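Local coordinates for toxin-like protein (Paenibacillus larvae subsp. larvae BRL-230010, PDB 5DZQ) that is a C3-like mono-ADP-ribosyltransferase toxin that transfers ADP-ribose from NAD+, probably to a Rho-type GTPase, at residues 158-170 and 176-188. Residues are numbered along the deposited sequence; the frame is centred on the assembly and turned at random.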
ATOM      1  N   LEU B 158     -14.216  11.031  -6.500  1.00 33.55           N
ATOM      2  CA  LEU B 158     -14.186  12.395  -5.988  1.00 34.00           C
ATOM      3  C   LEU B 158     -14.186  13.395  -7.123  1.00 35.83           C
ATOM      4  O   LEU B 158     -13.403  13.278  -8.067  1.00 36.72           O
ATOM      5  CB  LEU B 158     -12.946  12.640  -5.116  1.00 35.04           C
ATOM      6  CG  LEU B 158     -12.740  11.765  -3.882  1.00 47.01           C
ATOM      7  CD1 LEU B 158     -11.357  11.131  -3.881  1.00 52.48           C
ATOM      8  CD2 LEU B 158     -12.951  12.580  -2.621  1.00 51.26           C
ATOM      9  N   LYS B 159     -15.051  14.391  -7.014  1.00 35.14           N
ATOM     10  CA  LYS B 159     -15.018  15.511  -7.936  1.00 37.58           C
ATOM     11  C   LYS B 159     -14.113  16.574  -7.330  1.00 35.79           C
ATOM     12  O   LYS B 159     -14.357  17.063  -6.229  1.00 40.20           O
ATOM     13  CB  LYS B 159     -16.429  16.048  -8.198  1.00 42.55           C
ATOM     14  CG  LYS B 159     -16.476  17.322  -9.032  1.00 45.47           C
ATOM     15  CD  LYS B 159     -17.925  17.723  -9.374  1.00 50.97           C
ATOM     16  CE  LYS B 159     -18.781  17.821  -8.120  1.00 60.42           C
ATOM     17  NZ  LYS B 159     -20.223  18.034  -8.445  1.00 68.91           N
ATOM     18  N   VAL B 160     -13.030  16.890  -8.025  1.00 39.96           N
ATOM     19  CA  VAL B 160     -12.092  17.893  -7.538  1.00 40.59           C
ATOM     20  C   VAL B 160     -12.279  19.134  -8.386  1.00 42.23           C
ATOM     21  O   VAL B 160     -12.115  19.078  -9.604  1.00 40.81           O
ATOM     22  CB  VAL B 160     -10.636  17.409  -7.611  1.00 36.97           C
ATOM     23  CG1 VAL B 160      -9.717  18.354  -6.859  1.00 40.15           C
ATOM     24  CG2 VAL B 160     -10.521  16.002  -7.046  1.00 36.98           C
ATOM     25  N   PRO B 161     -12.627  20.262  -7.747  1.00 42.34           N
ATOM     26  CA  PRO B 161     -13.000  21.470  -8.490  1.00 42.13           C
ATOM     27  C   PRO B 161     -11.819  22.176  -9.140  1.00 43.86           C
ATOM     28  O   PRO B 161     -10.705  22.109  -8.634  1.00 41.77           O
ATOM     29  CB  PRO B 161     -13.629  22.361  -7.413  1.00 48.20           C
ATOM     30  CG  PRO B 161     -12.958  21.945  -6.157  1.00 47.21           C
ATOM     31  CD  PRO B 161     -12.709  20.458  -6.289  1.00 40.12           C
ATOM     32  N   LYS B 162     -12.074  22.841 -10.264  1.00 49.82           N
ATOM     33  CA  LYS B 162     -11.099  23.731 -10.884  1.00 40.63           C
ATOM     34  C   LYS B 162     -10.502  24.685  -9.848  1.00 46.74           C
ATOM     35  O   LYS B 162     -11.212  25.211  -8.984  1.00 44.88           O
ATOM     36  CB  LYS B 162     -11.763  24.524 -12.021  1.00 47.07           C
ATOM     37  CG  LYS B 162     -10.812  25.393 -12.834  1.00 52.87           C
ATOM     38  CD  LYS B 162     -11.580  26.249 -13.829  1.00 55.34           C
ATOM     39  CE  LYS B 162     -10.661  26.877 -14.865  1.00 66.42           C
ATOM     40  NZ  LYS B 162      -9.662  27.782 -14.248  1.00 74.06           N
ATOM     41  N   GLY B 163      -9.190  24.891  -9.921  1.00 47.04           N
ATOM     42  CA  GLY B 163      -8.527  25.852  -9.057  1.00 49.13           C
ATOM     43  C   GLY B 163      -8.026  25.269  -7.749  1.00 50.26           C
ATOM     44  O   GLY B 163      -7.284  25.928  -7.028  1.00 48.00           O
ATOM     45  N   ALA B 164      -8.424  24.035  -7.442  1.00 46.87           N
ATOM     46  CA  ALA B 164      -7.998  23.375  -6.203  1.00 45.32           C
ATOM     47  C   ALA B 164      -6.507  23.091  -6.217  1.00 46.59           C
ATOM     48  O   ALA B 164      -5.921  22.841  -7.277  1.00 46.53           O
ATOM     49  CB  ALA B 164      -8.769  22.077  -5.992  1.00 38.40           C
ATOM     50  N   HIS B 165      -5.888  23.131  -5.041  1.00 38.98           N
ATOM     51  CA  HIS B 165      -4.533  22.644  -4.920  1.00 38.37           C
ATOM     52  C   HIS B 165      -4.596  21.144  -5.147  1.00 45.09           C
ATOM     53  O   HIS B 165      -5.352  20.424  -4.483  1.00 44.77           O
ATOM     54  CB  HIS B 165      -3.919  23.000  -3.561  1.00 41.03           C
ATOM     55  CG  HIS B 165      -3.782  24.475  -3.335  1.00 45.32           C
ATOM     56  ND1 HIS B 165      -3.302  25.334  -4.304  1.00 48.15           N
ATOM     57  CD2 HIS B 165      -4.079  25.247  -2.264  1.00 51.36           C
ATOM     58  CE1 HIS B 165      -3.306  26.569  -3.836  1.00 53.52           C
ATOM     59  NE2 HIS B 165      -3.775  26.545  -2.600  1.00 52.44           N
ATOM     60  N   ALA B 166      -3.827  20.687  -6.120  1.00 42.58           N
ATOM     61  CA  ALA B 166      -3.763  19.271  -6.465  1.00 41.28           C
ATOM     62  C   ALA B 166      -2.709  19.143  -7.534  1.00 39.92           C
ATOM     63  O   ALA B 166      -2.755  19.864  -8.529  1.00 42.55           O
ATOM     64  CB  ALA B 166      -5.120  18.743  -6.968  1.00 40.41           C
ATOM     65  N   GLY B 167      -1.751  18.249  -7.328  1.00 40.54           N
ATOM     66  CA  GLY B 167      -0.670  18.086  -8.282  1.00 40.20           C
ATOM     67  C   GLY B 167      -0.614  16.685  -8.860  1.00 36.76           C
ATOM     68  O   GLY B 167      -0.824  15.701  -8.147  1.00 34.54           O
ATOM     69  N   TYR B 168      -0.352  16.592 -10.162  1.00 35.69           N
ATOM     70  CA  TYR B 168      -0.161  15.286 -10.782  1.00 31.88           C
ATOM     71  C   TYR B 168       1.222  14.744 -10.460  1.00 34.92           C
ATOM     72  O   TYR B 168       2.222  15.465 -10.539  1.00 40.50           O
ATOM     73  CB  TYR B 168      -0.362  15.378 -12.291  1.00 40.28           C
ATOM     74  CG  TYR B 168      -1.808  15.601 -12.686  1.00 44.80           C
ATOM     75  CD1 TYR B 168      -2.353  16.882 -12.724  1.00 47.64           C
ATOM     76  CD2 TYR B 168      -2.633  14.529 -13.010  1.00 49.34           C
ATOM     77  CE1 TYR B 168      -3.688  17.092 -13.084  1.00 48.53           C
ATOM     78  CE2 TYR B 168      -3.961  14.729 -13.377  1.00 46.35           C
ATOM     79  CZ  TYR B 168      -4.480  16.006 -13.410  1.00 48.65           C
ATOM     80  OH  TYR B 168      -5.798  16.190 -13.768  1.00 48.86           O
ATOM     81  N   VAL B 169       1.278  13.468 -10.097  1.00 31.41           N
ATOM     82  CA  VAL B 169       2.535  12.820  -9.761  1.00 35.41           C
ATOM     83  C   VAL B 169       2.720  11.526 -10.547  1.00 41.07           C
ATOM     84  O   VAL B 169       1.751  10.952 -11.044  1.00 36.78           O
ATOM     85  CB  VAL B 169       2.604  12.513  -8.263  1.00 35.58           C
ATOM     86  CG1 VAL B 169       2.500  13.806  -7.460  1.00 33.35           C
ATOM     87  CG2 VAL B 169       1.487  11.553  -7.873  1.00 35.02           C
ATOM     88  N   ASP B 170       3.967  11.072 -10.662  1.00 40.92           N
ATOM     89  CA  ASP B 170       4.257   9.778 -11.270  1.00 44.86           C
ATOM     90  C   ASP B 170       3.669   8.667 -10.414  1.00 47.10           C
ATOM     91  O   ASP B 170       3.845   8.656  -9.197  1.00 44.36           O
ATOM     92  CB  ASP B 170       5.766   9.581 -11.437  1.00 48.93           C
ATOM     93  CG  ASP B 170       6.390  10.603 -12.375  1.00 58.44           C
ATOM     94  OD1 ASP B 170       6.231  10.455 -13.602  1.00 56.78           O
ATOM     95  OD2 ASP B 170       7.037  11.554 -11.883  1.00 64.29           O
ATOM     96  N   LYS B 176       0.034  -0.280 -14.166  1.00 92.71           N
ATOM     97  CA  LYS B 176      -1.136   0.582 -14.292  1.00 89.77           C
ATOM     98  C   LYS B 176      -0.724   1.970 -14.784  1.00 89.71           C
ATOM     99  O   LYS B 176       0.430   2.178 -15.159  1.00 95.87           O
ATOM    100  CB  LYS B 176      -1.882   0.666 -12.958  1.00 85.24           C
ATOM    101  CG  LYS B 176      -2.202  -0.705 -12.373  1.00 83.77           C
ATOM    102  CD  LYS B 176      -3.035  -0.621 -11.104  1.00 79.38           C
ATOM    103  CE  LYS B 176      -3.308  -2.017 -10.552  1.00 76.65           C
ATOM    104  NZ  LYS B 176      -4.184  -1.997  -9.346  1.00 74.43           N
ATOM    105  N   GLY B 177      -1.669   2.910 -14.775  1.00 82.42           N
ATOM    106  CA  GLY B 177      -1.492   4.224 -15.382  1.00 77.59           C
ATOM    107  C   GLY B 177      -0.244   5.016 -15.023  1.00 72.60           C
ATOM    108  O   GLY B 177       0.436   4.720 -14.046  1.00 73.90           O
ATOM    109  N   GLN B 178       0.050   6.038 -15.820  1.00 65.64           N
ATOM    110  CA  GLN B 178       1.261   6.830 -15.639  1.00 61.98           C
ATOM    111  C   GLN B 178       1.195   7.793 -14.449  1.00 54.40           C
ATOM    112  O   GLN B 178       2.189   7.976 -13.745  1.00 51.55           O
ATOM    113  CB  GLN B 178       1.572   7.624 -16.913  1.00 71.71           C
ATOM    114  CG  GLN B 178       2.170   6.802 -18.051  1.00 79.67           C
ATOM    115  CD  GLN B 178       3.684   6.666 -17.959  1.00 85.41           C
ATOM    116  OE1 GLN B 178       4.268   6.781 -16.880  1.00 84.03           O
ATOM    117  NE2 GLN B 178       4.325   6.427 -19.098  1.00 88.21           N
ATOM    118  N   TYR B 179       0.040   8.418 -14.236  1.00 45.68           N
ATOM    119  CA  TYR B 179      -0.064   9.486 -13.239  1.00 41.44           C
ATOM    120  C   TYR B 179      -1.136   9.253 -12.187  1.00 39.96           C
ATOM    121  O   TYR B 179      -2.130   8.581 -12.429  1.00 37.94           O
ATOM    122  CB  TYR B 179      -0.357  10.827 -13.911  1.00 47.13           C
ATOM    123  CG  TYR B 179       0.712  11.315 -14.855  1.00 54.69           C
ATOM    124  CD1 TYR B 179       1.951  11.716 -14.381  1.00 58.43           C
ATOM    125  CD2 TYR B 179       0.473  11.397 -16.220  1.00 60.59           C
ATOM    126  CE1 TYR B 179       2.929  12.171 -15.241  1.00 64.55           C
ATOM    127  CE2 TYR B 179       1.443  11.851 -17.087  1.00 65.18           C
ATOM    128  CZ  TYR B 179       2.670  12.238 -16.593  1.00 69.38           C
ATOM    129  OH  TYR B 179       3.645  12.693 -17.452  1.00 77.09           O
ATOM    130  N   GLU B 180      -0.924   9.846 -11.019  1.00 32.64           N
ATOM    131  CA  GLU B 180      -1.956   9.955 -10.008  1.00 29.50           C
ATOM    132  C   GLU B 180      -2.129  11.436  -9.682  1.00 34.36           C
ATOM    133  O   GLU B 180      -1.271  12.260 -10.029  1.00 33.37           O
ATOM    134  CB  GLU B 180      -1.586   9.168  -8.742  1.00 35.96           C
ATOM    135  CG  GLU B 180      -1.561   7.654  -8.939  1.00 44.05           C
ATOM    136  CD  GLU B 180      -1.505   6.874  -7.633  1.00 54.55           C
ATOM    137  OE1 GLU B 180      -1.305   7.490  -6.570  1.00 59.83           O
ATOM    138  OE2 GLU B 180      -1.670   5.636  -7.664  1.00 61.50           O
ATOM    139  N   LEU B 181      -3.234  11.772  -9.026  1.00 27.79           N
ATOM    140  CA  LEU B 181      -3.467  13.137  -8.598  1.00 26.74           C
ATOM    141  C   LEU B 181      -3.343  13.194  -7.077  1.00 32.18           C
ATOM    142  O   LEU B 181      -4.018  12.455  -6.347  1.00 34.86           O
ATOM    143  CB  LEU B 181      -4.832  13.637  -9.066  1.00 31.05           C
ATOM    144  CG  LEU B 181      -5.115  15.117  -8.781  1.00 36.82           C
ATOM    145  CD1 LEU B 181      -4.086  16.038  -9.453  1.00 39.51           C
ATOM    146  CD2 LEU B 181      -6.522  15.497  -9.206  1.00 36.69           C
ATOM    147  N   LEU B 182      -2.464  14.067  -6.603  1.00 28.46           N
ATOM    148  CA  LEU B 182      -2.146  14.135  -5.186  1.00 27.10           C
ATOM    149  C   LEU B 182      -2.788  15.365  -4.581  1.00 31.56           C
ATOM    150  O   LEU B 182      -2.551  16.484  -5.028  1.00 33.62           O
ATOM    151  CB  LEU B 182      -0.629  14.166  -4.970  1.00 27.32           C
ATOM    152  CG  LEU B 182      -0.173  14.328  -3.520  1.00 31.47           C
ATOM    153  CD1 LEU B 182      -0.637  13.136  -2.677  1.00 25.93           C
ATOM    154  CD2 LEU B 182       1.343  14.466  -3.472  1.00 32.41           C
ATOM    155  N   LEU B 183      -3.619  15.162  -3.571  1.00 33.09           N
ATOM    156  CA  LEU B 183      -4.290  16.288  -2.940  1.00 30.39           C
ATOM    157  C   LEU B 183      -3.656  16.574  -1.583  1.00 27.32           C
ATOM    158  O   LEU B 183      -3.048  15.685  -0.984  1.00 28.76           O
ATOM    159  CB  LEU B 183      -5.795  16.012  -2.797  1.00 32.78           C
ATOM    160  CG  LEU B 183      -6.655  16.457  -3.987  1.00 45.40           C
ATOM    161  CD1 LEU B 183      -6.448  15.542  -5.176  1.00 37.43           C
ATOM    162  CD2 LEU B 183      -8.130  16.544  -3.622  1.00 49.98           C
ATOM    163  N   PRO B 184      -3.772  17.833  -1.103  1.00 30.42           N
ATOM    164  CA  PRO B 184      -3.228  18.200   0.207  1.00 33.63           C
ATOM    165  C   PRO B 184      -3.736  17.313   1.351  1.00 32.94           C
ATOM    166  O   PRO B 184      -4.826  16.735   1.287  1.00 34.04           O
ATOM    167  CB  PRO B 184      -3.722  19.644   0.405  1.00 35.74           C
ATOM    168  CG  PRO B 184      -3.902  20.173  -0.977  1.00 37.45           C
ATOM    169  CD  PRO B 184      -4.334  18.996  -1.817  1.00 33.79           C
ATOM    170  N   ARG B 185      -2.945  17.228   2.407  1.00 27.92           N
ATOM    171  CA  ARG B 185      -3.422  16.631   3.640  1.00 33.57           C
ATOM    172  C   ARG B 185      -4.559  17.506   4.189  1.00 36.24           C
ATOM    173  O   ARG B 185      -4.713  18.666   3.787  1.00 32.49           O
ATOM    174  CB  ARG B 185      -2.288  16.487   4.654  1.00 30.83           C
ATOM    175  CG  ARG B 185      -1.788  17.812   5.207  1.00 29.80           C
ATOM    176  CD  ARG B 185      -0.575  17.598   6.083  1.00 35.35           C
ATOM    177  NE  ARG B 185      -0.094  18.858   6.641  1.00 34.56           N
ATOM    178  CZ  ARG B 185      -0.431  19.330   7.836  1.00 37.16           C
ATOM    179  NH1 ARG B 185      -1.255  18.657   8.623  1.00 34.58           N
ATOM    180  NH2 ARG B 185       0.073  20.482   8.250  1.00 34.60           N
ATOM    181  N   ASN B 186      -5.366  16.935   5.078  1.00 34.84           N
ATOM    182  CA  ASN B 186      -6.572  17.594   5.609  1.00 32.84           C
ATOM    183  C   ASN B 186      -7.586  18.019   4.547  1.00 35.76           C
ATOM    184  O   ASN B 186      -8.342  18.970   4.746  1.00 38.33           O
ATOM    185  CB  ASN B 186      -6.190  18.808   6.464  1.00 37.00           C
ATOM    186  CG  ASN B 186      -5.535  18.412   7.766  1.00 44.86           C
ATOM    187  OD1 ASN B 186      -5.733  17.303   8.260  1.00 41.17           O
ATOM    188  ND2 ASN B 186      -4.748  19.320   8.334  1.00 48.64           N
ATOM    189  N   THR B 187      -7.629  17.305   3.428  1.00 34.52           N
ATOM    190  CA  THR B 187      -8.638  17.590   2.411  1.00 33.00           C
ATOM    191  C   THR B 187     -10.021  17.307   2.979  1.00 38.27           C
ATOM    192  O   THR B 187     -10.225  16.304   3.660  1.00 34.29           O
ATOM    193  CB  THR B 187      -8.413  16.767   1.137  1.00 31.88           C
ATOM    194  OG1 THR B 187      -7.327  17.342   0.402  1.00 32.85           O
ATOM    195  CG2 THR B 187      -9.649  16.775   0.251  1.00 32.51           C
ATOM    196  N   LYS B 188     -10.953  18.221   2.731  1.00 38.10           N
ATOM    197  CA  LYS B 188     -12.322  18.063   3.198  1.00 37.59           C
ATOM    198  C   LYS B 188     -13.170  17.701   2.007  1.00 40.18           C
ATOM    199  O   LYS B 188     -13.032  18.300   0.945  1.00 38.58           O
ATOM    200  CB  LYS B 188     -12.838  19.345   3.871  1.00 41.20           C
ATOM    201  CG  LYS B 188     -12.174  19.636   5.228  1.00 42.31           C
ATOM    202  CD  LYS B 188     -12.958  20.638   6.052  1.00 51.10           C
ATOM    203  CE  LYS B 188     -12.383  20.750   7.471  1.00 60.10           C
ATOM    204  NZ  LYS B 188     -13.297  21.495   8.394  1.00 69.87           N
TER
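One face of the Y168 ring is occupied by L181, whose CD1 sits 3.7 Å from the ring centroid and 9° off the normal, a nearly axial CH-pi contact. The leucine's chi1 of -174° carries CG away from its own N, and the same methyl, CD1, also reaches A166 CB at 3.8 Å. At the edge of the Y168 ring lies Y179 CB. The second ring, that of Y179, turns its edge to the backbone of V169, its CD1 3.4 Å from V169 O, while Q178 CB covers one face off-centre and Y29 meets it at a tilt. D170 runs alongside Y179, its OD2 hydrogen-bonded to Y29 OH.

These side chains dress a beta hairpin, a worked example of antiparallel pairing: G167 with L182 and V169 with E180 are hydrogen-bonded pairs, and Y168 with L181 is the non-hydrogen-bonded pair between them. Of the four backbone hydrogen bonds, the straightest joins V169 N to E180 O (2.8 Å, 170°). Q178, Y179 and E180 fit the Gln-X-Glu signature of C3-like transferases, whose glutamate is catalytic in relatives; the neighbouring strand 139-142 brings S140 and S142 against E180, which also forms a salt bridge with K171.

On the sheet face bearing V169, E180 and L182, the valine spans two residues: CG1 touches L182 CB, and CG2 lies 4.0 Å from E180 CB. Where the hairpin rejoins the main sheet, L183 CD1 packs on A166 CB, and its CD2 meets V160 CG1 tip to tip at 4.0 Å. Beyond it, the P184 ring abuts the backbone and CB of H165, its CD 3.2 Å from H165 O.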